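Local coordinates for conserved domain protein (Bacillus anthracis, PDB 3FBQ) that is of unknown function but folds as an almost all-beta protein whose C-terminal part belongs to an uncharacterised E-set family, at residues 171-176 / 229-233; 190-194 / 246-250; 200-205 / 236-241. All coordinates share one frame. Numbering follows the deposited sequence.

How the contacts relate
All three contacts reach one antiparallel sheet in the C-terminal part of the chain. Contact 1 joins strands 175-184 and 224-231, and contact 3 joins strands 196-203 and 239-247. Their centres lie about 13 Å apart and they touch: Phe230 and Phe176 pack on Val201, and Leu233 packs on Leu240. Contact 2 brings the connection after helix 186-191 to the other end of strand 239-247, its centre about 31 Å from that of contact 1 and about 29 Å from that of contact 3. Along the sequence the segments of contact 1 alternate with those of each other contact, whereas contact 3 lies between the two segments of contact 2, so distant parts of the sequence are tied into one sheet.

Contact 1: residues 171-176 / 229-233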
ATOM      1  N   MET A 171       9.637  18.978 -26.996  1.00 32.98           N
ATOM      2  CA  MET A 171       8.392  19.495 -27.543  1.00 33.22           C
ATOM      3  C   MET A 171       7.629  18.380 -28.246  1.00 31.91           C
ATOM      4  O   MET A 171       8.092  17.890 -29.261  1.00 32.68           O
ATOM      5  CB  MET A 171       8.691  20.706 -28.457  1.00 33.55           C
ATOM      6  CG  MET A 171       9.688  21.793 -27.796  1.00 39.18           C
ATOM      7  SD  MET A 171      10.634  22.893 -28.993  1.00 51.07           S
ATOM      8  CE  MET A 171      12.140  21.972 -29.410  1.00 46.76           C
ATOM      9  N   SER A 172       6.506  17.935 -27.671  1.00 29.87           N
ATOM     10  CA  SER A 172       5.609  16.993 -28.326  1.00 28.71           C
ATOM     11  C   SER A 172       4.521  17.756 -29.025  1.00 28.31           C
ATOM     12  O   SER A 172       4.477  18.963 -28.971  1.00 28.79           O
ATOM     13  CB  SER A 172       4.932  16.072 -27.321  1.00 29.62           C
ATOM     14  OG  SER A 172       3.890  16.729 -26.590  1.00 31.04           O
ATOM     15  N   PRO A 173       3.608  17.057 -29.673  1.00 27.88           N
ATOM     16  CA  PRO A 173       2.572  17.786 -30.389  1.00 28.63           C
ATOM     17  C   PRO A 173       1.503  18.416 -29.465  1.00 28.79           C
ATOM     18  O   PRO A 173       0.718  19.309 -29.889  1.00 29.50           O
ATOM     19  CB  PRO A 173       1.925  16.695 -31.241  1.00 28.00           C
ATOM     20  CG  PRO A 173       2.956  15.689 -31.354  1.00 27.02           C
ATOM     21  CD  PRO A 173       3.665  15.657 -30.092  1.00 27.95           C
ATOM     22  N   VAL A 174       1.533  17.981 -28.222  1.00 27.35           N
ATOM     23  CA  VAL A 174       0.433  18.110 -27.312  1.00 26.28           C
ATOM     24  C   VAL A 174       0.943  18.988 -26.140  1.00 26.72           C
ATOM     25  O   VAL A 174       0.178  19.719 -25.496  1.00 26.28           O
ATOM     26  CB  VAL A 174       0.066  16.642 -26.868  1.00 26.20           C
ATOM     27  CG1 VAL A 174       0.559  16.306 -25.546  1.00 19.10           C
ATOM     28  CG2 VAL A 174      -1.368  16.389 -26.979  1.00 27.08           C
ATOM     29  N   SER A 175       2.257  18.947 -25.897  1.00 26.14           N
ATOM     30  CA  SER A 175       2.838  19.568 -24.709  1.00 25.15           C
ATOM     31  C   SER A 175       4.334  19.727 -24.911  1.00 23.77           C
ATOM     32  O   SER A 175       4.902  19.267 -25.904  1.00 22.09           O
ATOM     33  CB  SER A 175       2.535  18.720 -23.466  1.00 25.37           C
ATOM     34  OG  SER A 175       3.271  17.493 -23.519  1.00 30.13           O
ATOM     35  N   PHE A 176       4.962  20.457 -23.994  1.00 23.69           N
ATOM     36  CA  PHE A 176       6.436  20.609 -24.012  1.00 23.42           C
ATOM     37  C   PHE A 176       7.032  20.618 -22.628  1.00 22.25           C
ATOM     38  O   PHE A 176       6.385  21.066 -21.700  1.00 24.55           O
ATOM     39  CB  PHE A 176       6.871  21.839 -24.832  1.00 23.09           C
ATOM     40  CG  PHE A 176       6.749  23.151 -24.104  1.00 23.64           C
ATOM     41  CD1 PHE A 176       5.700  24.020 -24.386  1.00 27.07           C
ATOM     42  CD2 PHE A 176       7.686  23.539 -23.177  1.00 24.96           C
ATOM     43  CE1 PHE A 176       5.583  25.266 -23.757  1.00 25.66           C
ATOM     44  CE2 PHE A 176       7.556  24.746 -22.513  1.00 27.31           C
ATOM     45  CZ  PHE A 176       6.520  25.630 -22.829  1.00 25.82           C
ATOM     46  N   THR A 229       5.843  20.376 -17.053  1.00 26.86           N
ATOM     47  CA  THR A 229       5.286  20.243 -18.394  1.00 27.41           C
ATOM     48  C   THR A 229       4.333  21.361 -18.682  1.00 27.32           C
ATOM     49  O   THR A 229       3.602  21.777 -17.804  1.00 26.39           O
ATOM     50  CB  THR A 229       4.645  18.880 -18.567  1.00 27.71           C
ATOM     51  OG1 THR A 229       5.533  17.935 -17.979  1.00 28.17           O
ATOM     52  CG2 THR A 229       4.426  18.533 -20.105  1.00 27.15           C
ATOM     53  N   PHE A 230       4.380  21.868 -19.900  1.00 27.81           N
ATOM     54  CA  PHE A 230       3.542  22.986 -20.244  1.00 29.62           C
ATOM     55  C   PHE A 230       2.840  22.757 -21.577  1.00 31.27           C
ATOM     56  O   PHE A 230       3.183  21.827 -22.347  1.00 31.89           O
ATOM     57  CB  PHE A 230       4.332  24.267 -20.342  1.00 29.45           C
ATOM     58  CG  PHE A 230       5.262  24.551 -19.175  1.00 29.67           C
ATOM     59  CD1 PHE A 230       4.969  25.626 -18.272  1.00 30.75           C
ATOM     60  CD2 PHE A 230       6.448  23.834 -19.015  1.00 28.42           C
ATOM     61  CE1 PHE A 230       5.841  25.970 -17.230  1.00 28.59           C
ATOM     62  CE2 PHE A 230       7.349  24.121 -17.940  1.00 28.77           C
ATOM     63  CZ  PHE A 230       7.040  25.207 -17.044  1.00 32.16           C
ATOM     64  N   GLN A 231       1.844  23.614 -21.795  1.00 31.91           N
ATOM     65  CA  GLN A 231       0.917  23.629 -22.921  1.00 32.28           C
ATOM     66  C   GLN A 231       1.565  23.480 -24.276  1.00 32.90           C
ATOM     67  O   GLN A 231       2.721  23.870 -24.448  1.00 33.64           O
ATOM     68  CB  GLN A 231       0.181  24.974 -22.938  1.00 32.22           C
ATOM     69  CG  GLN A 231      -0.741  25.197 -21.752  1.00 31.22           C
ATOM     70  CD  GLN A 231      -1.485  26.494 -21.895  1.00 28.87           C
ATOM     71  OE1 GLN A 231      -1.444  27.349 -21.025  1.00 30.04           O
ATOM     72  NE2 GLN A 231      -2.120  26.671 -23.024  1.00 23.95           N
ATOM     73  N   LYS A 232       0.809  22.916 -25.234  1.00 32.97           N
ATOM     74  CA  LYS A 232       1.179  22.978 -26.648  1.00 32.03           C
ATOM     75  C   LYS A 232       1.884  24.307 -26.866  1.00 32.94           C
ATOM     76  O   LYS A 232       1.257  25.366 -26.764  1.00 33.69           O
ATOM     77  CB  LYS A 232      -0.056  22.925 -27.530  1.00 30.39           C
ATOM     78  CG  LYS A 232       0.137  22.055 -28.706  1.00 27.50           C
ATOM     79  CD  LYS A 232      -0.675  22.492 -29.854  1.00 25.42           C
ATOM     80  CE  LYS A 232      -0.276  21.793 -31.143  1.00 29.76           C
ATOM     81  NZ  LYS A 232       1.134  21.991 -31.659  1.00 34.74           N
ATOM     82  N   LEU A 233       3.195  24.248 -27.063  1.00 33.37           N
ATOM     83  CA  LEU A 233       3.963  25.362 -27.598  1.00 34.22           C
ATOM     84  C   LEU A 233       3.340  26.018 -28.843  1.00 33.66           C
ATOM     85  O   LEU A 233       3.028  25.342 -29.786  1.00 34.06           O
ATOM     86  CB  LEU A 233       5.333  24.834 -28.000  1.00 34.58           C
ATOM     87  CG  LEU A 233       6.310  25.880 -28.490  1.00 36.63           C
ATOM     88  CD1 LEU A 233       6.391  27.046 -27.476  1.00 37.32           C
ATOM     89  CD2 LEU A 233       7.648  25.225 -28.653  1.00 38.47           C
TER
HETATM   90  O   HOH W   1       4.385  21.998 -27.685  1.00 41.32           O
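This is an antiparallel strand pairing at the start of strand 175-184 and the end of strand 224-231, neighbours in the large C-terminal sheet. Phe176 and Phe230 form its hydrogen-bonded pair: Phe176 N to Phe230 O and Phe230 N to Phe176 O are both 2.8 Å, with N-H...O angles of 165° and 167°. Their side chains share one face. The rings are nearly parallel (14°) but slid apart, centroids 5.4 Å distant, so overlap is slight; instead Phe230 CB sits 3.9 Å from the Phe176 ring centroid, a CH-pi contact. Val201 of strand 196-203 packs on both rings. Strand 175-184 is entered from strand 162-171 through a beta hairpin, whose turn holds an ST turn: Val174 N donates to Ser172 OG (3.1 Å). Water 1 bridges this turn to the other segment, accepting from Leu233 N (2.6 Å) and donating to Ser172 O (3.3 Å). Beyond the pairing, Leu233 CB lies 3.7 Å from Phe176 CD1, and Leu233 CD2 lies 3.8 Å from Met171 SD.

Contact 2: residues 190-194 / 246-250; sequences KEWDS and VHLRV
Segment 190-194 leaves a weakly bonded helical turn at Glu191 and crosses the end of strand 239-247, where residues 246-247 are still strand and 248-250 run on as extended loop. The end-to-end directions (CA 191 to 194, CA 247 to 250) differ by 117°; with residues 192-194 and 248-249 in loop and a single backbone hydrogen bond across, no regular strand pair forms. The nearest CA pairs are Asp193 with Val250 (5.4 Å) and Ser194 with Arg249 (5.2 Å). At Trp192 the chain becomes extended (phi/psi -157/142); CA-to-CB points sideways, and the m rotamer with chi2 of 95° brings the indole up against Leu248, whose own CA-to-CB bond points toward segment 190-194. Leu248 CB lies over the indole face, 3.6 Å from the centroid of the six-membered ring and 27° off its normal, a CH-pi contact with Trp192 CE3 3.3 Å from Leu248 CB. Lys278 adds a cation-pi interaction to this indole, and Tyr222 OH is hydrogen-bonded to Trp192 O. Asp193 N donates to Arg249 O, long at 3.3 Å but straight at 174°. Asp193 (m) places OD2 3.9 Å from Val250 CG2, and Pro4 of the second subunit packs on this aspartate. Ser194 OG lies 3.8 Å from Arg249 CB. The connection from helix 186-191 to strand 196-203 thus lies against the end of strand 239-247, in the sheet of the DUF5643 region. One long backbone hydrogen bond and one CH-pi contact between buried side chains, the rest being van der Waals contact, imply a junction resting more on shape than on polar bonding.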
ATOM      1  N   LYS A 190      22.421  28.583   4.603  1.00 51.35           N
ATOM      2  CA  LYS A 190      22.536  28.801   6.016  1.00 51.88           C
ATOM      3  C   LYS A 190      21.374  29.589   6.561  1.00 52.06           C
ATOM      4  O   LYS A 190      20.927  29.333   7.683  1.00 52.01           O
ATOM      5  CB  LYS A 190      23.876  29.431   6.357  1.00 51.71           C
ATOM      6  CG  LYS A 190      25.012  28.410   6.302  1.00 52.11           C
ATOM      7  CD  LYS A 190      26.150  28.737   7.295  1.00 53.66           C
ATOM      8  CE  LYS A 190      26.940  29.992   6.924  1.00 52.37           C
ATOM      9  NZ  LYS A 190      27.877  29.736   5.800  1.00 52.40           N
ATOM     10  N   GLU A 191      20.844  30.522   5.776  1.00 52.41           N
ATOM     11  CA  GLU A 191      19.702  31.275   6.298  1.00 53.38           C
ATOM     12  C   GLU A 191      18.326  30.748   5.877  1.00 53.61           C
ATOM     13  O   GLU A 191      17.306  31.396   6.135  1.00 53.79           O
ATOM     14  CB  GLU A 191      19.838  32.793   6.088  1.00 53.24           C
ATOM     15  CG  GLU A 191      19.854  33.269   4.649  1.00 55.94           C
ATOM     16  CD  GLU A 191      19.494  34.773   4.501  1.00 57.72           C
ATOM     17  OE1 GLU A 191      18.319  35.154   4.756  1.00 59.03           O
ATOM     18  OE2 GLU A 191      20.382  35.570   4.112  1.00 55.43           O
ATOM     19  N   TRP A 192      18.306  29.584   5.236  1.00 53.96           N
ATOM     20  CA  TRP A 192      17.108  29.099   4.562  1.00 53.69           C
ATOM     21  C   TRP A 192      17.138  27.583   4.408  1.00 53.67           C
ATOM     22  O   TRP A 192      18.189  26.995   4.155  1.00 53.27           O
ATOM     23  CB  TRP A 192      16.959  29.764   3.191  1.00 54.02           C
ATOM     24  CG  TRP A 192      16.955  31.260   3.248  1.00 53.42           C
ATOM     25  CD1 TRP A 192      18.021  32.090   3.061  1.00 52.43           C
ATOM     26  CD2 TRP A 192      15.828  32.107   3.509  1.00 53.93           C
ATOM     27  NE1 TRP A 192      17.629  33.402   3.190  1.00 53.78           N
ATOM     28  CE2 TRP A 192      16.288  33.438   3.465  1.00 54.14           C
ATOM     29  CE3 TRP A 192      14.477  31.869   3.775  1.00 54.43           C
ATOM     30  CZ2 TRP A 192      15.444  34.527   3.677  1.00 52.83           C
ATOM     31  CZ3 TRP A 192      13.640  32.951   3.986  1.00 56.13           C
ATOM     32  CH2 TRP A 192      14.127  34.262   3.936  1.00 52.66           C
ATOM     33  N   ASP A 193      15.977  26.955   4.561  1.00 53.98           N
ATOM     34  CA  ASP A 193      15.901  25.504   4.686  1.00 55.01           C
ATOM     35  C   ASP A 193      14.890  24.917   3.706  1.00 54.18           C
ATOM     36  O   ASP A 193      14.703  23.702   3.646  1.00 54.90           O
ATOM     37  CB  ASP A 193      15.537  25.108   6.118  1.00 55.41           C
ATOM     38  CG  ASP A 193      16.670  25.347   7.095  1.00 58.79           C
ATOM     39  OD1 ASP A 193      17.840  25.138   6.714  1.00 62.45           O
ATOM     40  OD2 ASP A 193      16.391  25.746   8.246  1.00 60.70           O
ATOM     41  N   SER A 194      14.241  25.789   2.941  1.00 53.67           N
ATOM     42  CA  SER A 194      13.296  25.355   1.920  1.00 52.45           C
ATOM     43  C   SER A 194      13.311  26.297   0.720  1.00 51.57           C
ATOM     44  O   SER A 194      12.402  27.109   0.545  1.00 51.80           O
ATOM     45  CB  SER A 194      11.883  25.265   2.500  1.00 52.50           C
ATOM     46  OG  SER A 194      10.912  25.648   1.541  1.00 53.17           O
ATOM     47  N   VAL A 246      11.417  32.284  -6.779  1.00 50.82           N
ATOM     48  CA  VAL A 246      12.119  31.488  -5.759  1.00 51.81           C
ATOM     49  C   VAL A 246      11.442  31.705  -4.421  1.00 52.97           C
ATOM     50  O   VAL A 246      11.354  32.837  -3.993  1.00 53.51           O
ATOM     51  CB  VAL A 246      13.605  31.877  -5.655  1.00 51.26           C
ATOM     52  CG1 VAL A 246      14.248  31.220  -4.456  1.00 51.94           C
ATOM     53  CG2 VAL A 246      14.336  31.460  -6.862  1.00 49.93           C
ATOM     54  N   HIS A 247      10.963  30.643  -3.775  1.00 54.31           N
ATOM     55  CA  HIS A 247      10.211  30.773  -2.506  1.00 56.30           C
ATOM     56  C   HIS A 247      11.001  30.207  -1.335  1.00 56.47           C
ATOM     57  O   HIS A 247      11.125  28.983  -1.172  1.00 56.22           O
ATOM     58  CB  HIS A 247       8.797  30.139  -2.553  1.00 56.60           C
ATOM     59  CG  HIS A 247       8.201  30.103  -3.921  1.00 60.54           C
ATOM     60  ND1 HIS A 247       7.925  31.247  -4.644  1.00 63.64           N
ATOM     61  CD2 HIS A 247       7.854  29.058  -4.718  1.00 63.51           C
ATOM     62  CE1 HIS A 247       7.417  30.905  -5.821  1.00 65.24           C
ATOM     63  NE2 HIS A 247       7.369  29.583  -5.896  1.00 63.55           N
ATOM     64  N   LEU A 248      11.504  31.127  -0.520  1.00 57.13           N
ATOM     65  CA  LEU A 248      12.380  30.828   0.598  1.00 58.27           C
ATOM     66  C   LEU A 248      11.620  30.826   1.906  1.00 59.67           C
ATOM     67  O   LEU A 248      10.750  31.668   2.139  1.00 59.44           O
ATOM     68  CB  LEU A 248      13.445  31.888   0.677  1.00 57.72           C
ATOM     69  CG  LEU A 248      14.025  32.062  -0.698  1.00 55.62           C
ATOM     70  CD1 LEU A 248      14.382  33.531  -0.898  1.00 53.03           C
ATOM     71  CD2 LEU A 248      15.189  31.102  -0.846  1.00 52.38           C
ATOM     72  N   ARG A 249      11.964  29.870   2.755  1.00 61.15           N
ATOM     73  CA  ARG A 249      11.232  29.669   3.988  1.00 62.77           C
ATOM     74  C   ARG A 249      12.181  29.229   5.112  1.00 63.17           C
ATOM     75  O   ARG A 249      13.310  28.810   4.842  1.00 63.64           O
ATOM     76  CB  ARG A 249      10.140  28.635   3.731  1.00 62.50           C
ATOM     77  CG  ARG A 249       8.722  29.207   3.645  1.00 65.37           C
ATOM     78  CD  ARG A 249       8.267  29.743   2.258  1.00 69.67           C
ATOM     79  NE  ARG A 249       6.795  29.685   2.132  1.00 72.81           N
ATOM     80  CZ  ARG A 249       6.066  30.144   1.105  1.00 74.62           C
ATOM     81  NH1 ARG A 249       6.640  30.739   0.047  1.00 74.82           N
ATOM     82  NH2 ARG A 249       4.737  30.006   1.144  1.00 74.42           N
ATOM     83  N   VAL A 250      11.745  29.349   6.364  1.00 63.37           N
ATOM     84  CA  VAL A 250      12.452  28.677   7.466  1.00 63.59           C
ATOM     85  C   VAL A 250      11.484  27.809   8.294  1.00 63.37           C
ATOM     86  O   VAL A 250      11.695  26.610   8.474  1.00 63.06           O
ATOM     87  CB  VAL A 250      13.269  29.675   8.364  1.00 63.53           C
ATOM     88  CG1 VAL A 250      12.668  29.761   9.767  1.00 63.90           C
ATOM     89  CG2 VAL A 250      14.749  29.262   8.442  1.00 62.76           C
TER

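Contact 3: residues 200-205 / 236-241; sequences TVKDDL and NATKLI
Residues 200-203 and 239-241, parts of strands 196-203 and 239-247, pair antiparallel, their axes approaching to 4.3 Å with N-to-C directions 144° apart. Lys202 and Ile241 are the hydrogen-bonded pair (CA-CA 5.0 Å): Lys202 N to Ile241 O is 2.9 Å at 167°, and Ile241 N to Lys202 O is 2.6 Å at 160°. Asp203 and Leu240 follow as the non-hydrogen-bonded pair, CA-CA 4.2 Å. CA-H...O contacts flank it, Asp203 CA to Lys239 O at 3.1 Å and Leu240 CA to Lys202 O at 3.3 Å. Residues 200-203 are extended; at Asp204 (phi/psi -54/-1) the chain turns, while 236-238 form the loop leading into the second strand.

Lys202 and Ile241 point to one face, Asp203 and Leu240 to the other. On the latter side Val201 CG1 lies 3.8 Å from Leu240 CD2 (Leu240 chi1 m, chi2 t), and both side chains pack on Phe176. Asp203, chi1 p, holds OD2 3.4 Å from Ala237 CB; that oxygen is hydrogen-bonded to Tyr209 OH. Ile241 CD1 reaches back to within 3.7 Å of Asp204 N. Asp204, with chi1 near 18°, turns its carboxylate onto the loop: Thr238 N donates to OD1 (2.8 Å) and OD2 (3.0 Å), and Lys239 N to OD1 (2.5 Å). This is the end of an antiparallel strand pair inside the sheet, with strand 208-218 beside 196-203 and strand 281-289 beside 239-247. Its chemistry implies that one carboxylate, by accepting two successive amides just past the backbone pairs, ties the incoming loop to the end of strand 196-203.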
ATOM      1  N   THR A 200       7.908  30.338 -14.635  1.00 39.64           N
ATOM      2  CA  THR A 200       6.703  30.853 -15.254  1.00 39.00           C
ATOM      3  C   THR A 200       7.157  31.068 -16.664  1.00 37.60           C
ATOM      4  O   THR A 200       8.308  31.490 -16.889  1.00 37.58           O
ATOM      5  CB  THR A 200       6.288  32.179 -14.543  1.00 40.20           C
ATOM      6  OG1 THR A 200       4.998  31.993 -13.941  1.00 42.87           O
ATOM      7  CG2 THR A 200       6.339  33.422 -15.465  1.00 39.18           C
ATOM      8  N   VAL A 201       6.285  30.762 -17.617  1.00 36.39           N
ATOM      9  CA  VAL A 201       6.707  30.722 -19.008  1.00 34.89           C
ATOM     10  C   VAL A 201       5.912  31.634 -19.936  1.00 34.55           C
ATOM     11  O   VAL A 201       4.692  31.613 -19.928  1.00 32.94           O
ATOM     12  CB  VAL A 201       6.774  29.249 -19.541  1.00 34.72           C
ATOM     13  CG1 VAL A 201       7.276  29.208 -20.920  1.00 32.66           C
ATOM     14  CG2 VAL A 201       7.716  28.403 -18.678  1.00 34.75           C
ATOM     15  N   LYS A 202       6.639  32.442 -20.728  1.00 34.92           N
ATOM     16  CA  LYS A 202       6.050  33.202 -21.849  1.00 35.13           C
ATOM     17  C   LYS A 202       6.830  32.925 -23.130  1.00 34.41           C
ATOM     18  O   LYS A 202       7.934  32.405 -23.024  1.00 34.57           O
ATOM     19  CB  LYS A 202       6.072  34.699 -21.534  1.00 35.49           C
ATOM     20  CG  LYS A 202       4.997  35.128 -20.564  1.00 38.20           C
ATOM     21  CD  LYS A 202       4.796  36.628 -20.664  1.00 44.95           C
ATOM     22  CE  LYS A 202       3.572  37.067 -19.862  1.00 46.88           C
ATOM     23  NZ  LYS A 202       3.778  38.477 -19.329  1.00 48.67           N
ATOM     24  N   ASP A 203       6.272  33.263 -24.288  1.00 33.15           N
ATOM     25  CA  ASP A 203       7.037  33.289 -25.529  1.00 33.60           C
ATOM     26  C   ASP A 203       7.129  34.703 -26.090  1.00 33.97           C
ATOM     27  O   ASP A 203       6.570  35.643 -25.526  1.00 34.92           O
ATOM     28  CB  ASP A 203       6.411  32.351 -26.563  1.00 33.70           C
ATOM     29  CG  ASP A 203       4.990  32.741 -26.919  1.00 35.16           C
ATOM     30  OD1 ASP A 203       4.571  33.860 -26.559  1.00 38.69           O
ATOM     31  OD2 ASP A 203       4.291  31.926 -27.558  1.00 32.98           O
ATOM     32  N   ASP A 204       7.837  34.847 -27.206  1.00 33.36           N
ATOM     33  CA  ASP A 204       8.293  36.154 -27.661  1.00 32.84           C
ATOM     34  C   ASP A 204       7.130  37.134 -27.781  1.00 32.91           C
ATOM     35  O   ASP A 204       7.320  38.298 -28.131  1.00 33.81           O
ATOM     36  CB  ASP A 204       9.018  36.032 -29.002  1.00 32.86           C
ATOM     37  CG  ASP A 204       8.703  34.734 -29.720  1.00 37.30           C
ATOM     38  OD1 ASP A 204       8.960  33.657 -29.141  1.00 39.77           O
ATOM     39  OD2 ASP A 204       8.197  34.791 -30.859  1.00 42.80           O
ATOM     40  N   LEU A 205       5.926  36.653 -27.490  1.00 32.84           N
ATOM     41  CA  LEU A 205       4.821  36.728 -28.437  1.00 33.26           C
ATOM     42  C   LEU A 205       3.537  37.184 -27.751  1.00 34.02           C
ATOM     43  O   LEU A 205       2.511  37.379 -28.402  1.00 33.33           O
ATOM     44  CB  LEU A 205       4.603  35.374 -29.115  1.00 33.10           C
ATOM     45  CG  LEU A 205       3.849  35.396 -30.446  1.00 32.36           C
ATOM     46  CD1 LEU A 205       4.124  36.688 -31.200  1.00 29.50           C
ATOM     47  CD2 LEU A 205       4.217  34.187 -31.293  1.00 27.39           C
ATOM     48  N   ASN A 236       4.127  29.834 -33.886  1.00 32.47           N
ATOM     49  CA  ASN A 236       4.776  31.040 -34.338  1.00 32.25           C
ATOM     50  C   ASN A 236       5.783  31.584 -33.332  1.00 32.34           C
ATOM     51  O   ASN A 236       6.373  32.626 -33.592  1.00 33.74           O
ATOM     52  CB  ASN A 236       3.771  32.172 -34.589  1.00 32.25           C
ATOM     53  CG  ASN A 236       2.838  31.935 -35.768  1.00 33.25           C
ATOM     54  OD1 ASN A 236       3.206  31.364 -36.830  1.00 30.00           O
ATOM     55  ND2 ASN A 236       1.606  32.443 -35.607  1.00 33.65           N
ATOM     56  N   ALA A 237       5.916  30.959 -32.168  1.00 31.20           N
ATOM     57  CA  ALA A 237       6.887  31.365 -31.162  1.00 30.87           C
ATOM     58  C   ALA A 237       8.310  31.025 -31.601  1.00 31.52           C
ATOM     59  O   ALA A 237       8.578  29.930 -32.126  1.00 31.51           O
ATOM     60  CB  ALA A 237       6.586  30.697 -29.819  1.00 30.36           C
ATOM     61  N   THR A 238       9.213  31.967 -31.340  1.00 32.34           N
ATOM     62  CA  THR A 238      10.651  31.872 -31.625  1.00 33.01           C
ATOM     63  C   THR A 238      11.475  31.645 -30.351  1.00 34.63           C
ATOM     64  O   THR A 238      12.528  31.002 -30.382  1.00 34.84           O
ATOM     65  CB  THR A 238      11.143  33.217 -32.198  1.00 32.67           C
ATOM     66  OG1 THR A 238      10.478  33.465 -33.442  1.00 30.20           O
ATOM     67  CG2 THR A 238      12.659  33.210 -32.388  1.00 31.39           C
ATOM     68  N   LYS A 239      11.005  32.200 -29.235  1.00 35.28           N
ATOM     69  CA  LYS A 239      11.799  32.246 -28.038  1.00 36.61           C
ATOM     70  C   LYS A 239      10.869  32.099 -26.840  1.00 36.65           C
ATOM     71  O   LYS A 239       9.743  32.634 -26.871  1.00 36.86           O
ATOM     72  CB  LYS A 239      12.530  33.596 -27.957  1.00 36.88           C
ATOM     73  CG  LYS A 239      13.768  33.731 -28.859  1.00 39.84           C
ATOM     74  CD  LYS A 239      14.470  35.049 -28.596  1.00 42.34           C
ATOM     75  CE  LYS A 239      13.454  36.201 -28.757  1.00 47.25           C
ATOM     76  NZ  LYS A 239      13.617  37.391 -27.798  1.00 50.70           N
ATOM     77  N   LEU A 240      11.351  31.398 -25.801  1.00 35.59           N
ATOM     78  CA  LEU A 240      10.663  31.329 -24.502  1.00 35.18           C
ATOM     79  C   LEU A 240      11.326  32.263 -23.509  1.00 35.77           C
ATOM     80  O   LEU A 240      12.567  32.299 -23.397  1.00 36.52           O
ATOM     81  CB  LEU A 240      10.662  29.908 -23.910  1.00 33.68           C
ATOM     82  CG  LEU A 240       9.811  28.907 -24.697  1.00 32.54           C
ATOM     83  CD1 LEU A 240      10.092  27.439 -24.363  1.00 26.91           C
ATOM     84  CD2 LEU A 240       8.321  29.221 -24.546  1.00 31.87           C
ATOM     85  N   ILE A 241      10.501  33.010 -22.779  1.00 35.60           N
ATOM     86  CA  ILE A 241      11.002  33.876 -21.718  1.00 35.48           C
ATOM     87  C   ILE A 241      10.567  33.258 -20.398  1.00 35.72           C
ATOM     88  O   ILE A 241       9.352  33.104 -20.112  1.00 35.84           O
ATOM     89  CB  ILE A 241      10.568  35.391 -21.890  1.00 35.26           C
ATOM     90  CG1 ILE A 241      11.045  35.957 -23.233  1.00 33.66           C
ATOM     91  CG2 ILE A 241      11.170  36.250 -20.776  1.00 35.09           C
ATOM     92  CD1 ILE A 241      10.012  35.868 -24.357  1.00 36.70           C
TER